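Local coordinates for agmatinase (Deinococcus radiodurans, PDB 1WOH), which hydrolyses agmatine to putrescine and urea as a manganese-dependent member of the arginase (ureohydrolase) family, at the interface of chains A and B. Numbering follows the deposited sequence. Chains: chain A/B, agmatinase.

The interface of chains A and B. Residues chain A 37, 85-87; chain B 6, 10-11.
A:Ile87 lays its CG1 methylene over one face of the B:His6 imidazole, 3.8 Å from the ring centroid and displaced toward the rim, a CH-pi contact in which the two side chains meet at about a right angle. With CG1 anti to its own carbonyl carbon (chi1 -63°), the isoleucine turns this branch to the ring, an apolar group that suits an aromatic face, while CG2 lies near the histidine's backbone N. The opposite face is covered by the histidine's own chain: the peptide joining B:Gly10 to B:Gly11 lies across it, with the B:Gly11 nitrogen over the ring centre. The imidazole is thus sandwiched between a branched aliphatic side chain and a stretch of backbone; B:Gly11 has a positive phi (87°), which glycine adopts easily, and the lack of side chains probably lets the peptide lie this near the ring. B:His6 CE1 points edge-on at the A:Asp85 backbone, 3.2 Å from A:Asp85 O.

Around this core, both ring nitrogens reach chain A through water. B:His6 ND1 lies 2.7 Å from water 2, which also meets the A:Val86 carbonyl O. B:His6 NE2 lies 2.8 Å from water 1, which is bonded to A:Asp85 N. These bridges would tend to fix the rotation of the ring, together with the packing on its faces; a histidine suits the place because it offers a flat face and a polar atom on each flank. A direct hydrogen bond runs from B:Gly11 N to A:Asp85 OD2, at 2.8 Å, the donor approaching from above the carboxylate plane. A short carboxylate at the end of strand 80-85 suits this reach. An alanine in place of A:Asp85 would probably leave the B:Gly11 amide without this acceptor and the loop over the imidazole freer to shift. In the deposited assembly of six subunits, this patch and its two-fold twin pack each N-terminal segment against the neighbouring subunit, and may hold the pair together if the interface persists in solution.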
loop_
_atom_site.group_PDB
_atom_site.type_symbol
_atom_site.label_atom_id
_atom_site.label_comp_id
_atom_site.label_asym_id
_atom_site.label_seq_id
_atom_site.Cartn_x
_atom_site.Cartn_y
_atom_site.Cartn_z
ATOM N N PRO A 37 0.115 -20.734 12.552
ATOM C CA PRO A 37 -0.615 -19.632 11.909
ATOM C C PRO A 37 -1.961 -19.354 12.561
ATOM O O PRO A 37 -3.011 -19.483 11.934
ATOM C CB PRO A 37 -0.734 -20.108 10.461
ATOM C CG PRO A 37 -0.921 -21.577 10.624
ATOM C CD PRO A 37 0.080 -21.946 11.709
ATOM N N ASP A 85 3.443 -26.589 9.318
ATOM C CA ASP A 85 2.569 -25.905 10.268
ATOM C C ASP A 85 1.608 -26.846 10.968
ATOM O O ASP A 85 1.225 -27.886 10.425
ATOM C CB ASP A 85 1.699 -24.852 9.571
ATOM C CG ASP A 85 2.487 -23.680 9.029
ATOM O OD1 ASP A 85 3.662 -23.495 9.408
ATOM O OD2 ASP A 85 1.905 -22.924 8.223
ATOM N N VAL A 86 1.208 -26.463 12.173
ATOM C CA VAL A 86 0.228 -27.231 12.922
ATOM C C VAL A 86 -1.057 -27.077 12.099
ATOM O O VAL A 86 -1.338 -25.990 11.575
ATOM C CB VAL A 86 0.012 -26.625 14.335
ATOM C CG1 VAL A 86 -1.031 -27.419 15.108
ATOM C CG2 VAL A 86 1.334 -26.599 15.099
ATOM N N ILE A 87 -1.819 -28.160 11.948
ATOM C CA ILE A 87 -3.072 -28.089 11.202
ATOM C C ILE A 87 -4.121 -27.561 12.162
ATOM O O ILE A 87 -4.578 -28.264 13.060
ATOM C CB ILE A 87 -3.509 -29.464 10.675
ATOM C CG1 ILE A 87 -2.469 -29.982 9.681
ATOM C CG2 ILE A 87 -4.872 -29.350 9.996
ATOM C CD1 ILE A 87 -2.764 -31.363 9.146
ATOM N N HIS B 6 -5.255 -28.218 6.073
ATOM C CA HIS B 6 -4.831 -26.834 6.257
ATOM C C HIS B 6 -5.784 -25.844 5.604
ATOM O O HIS B 6 -6.451 -26.164 4.616
ATOM C CB HIS B 6 -3.455 -26.609 5.627
ATOM C CG HIS B 6 -2.312 -27.098 6.456
ATOM N ND1 HIS B 6 -2.040 -26.600 7.711
ATOM C CD2 HIS B 6 -1.332 -27.993 6.185
ATOM C CE1 HIS B 6 -0.941 -27.167 8.178
ATOM N NE2 HIS B 6 -0.491 -28.015 7.270
ATOM N N GLY B 10 -2.274 -21.878 5.885
ATOM C CA GLY B 10 -1.455 -22.864 6.562
ATOM C C GLY B 10 -0.672 -23.796 5.654
ATOM O O GLY B 10 -1.090 -24.086 4.534
ATOM N N GLY B 11 0.476 -24.252 6.149
ATOM C CA GLY B 11 1.315 -25.171 5.403
ATOM C C GLY B 11 2.298 -24.533 4.445
ATOM O O GLY B 11 2.238 -23.333 4.179
HETATM O O HOH W 1 2.294 -28.308 7.261
HETATM O O HOH W 2 -3.014 -24.717 9.408
#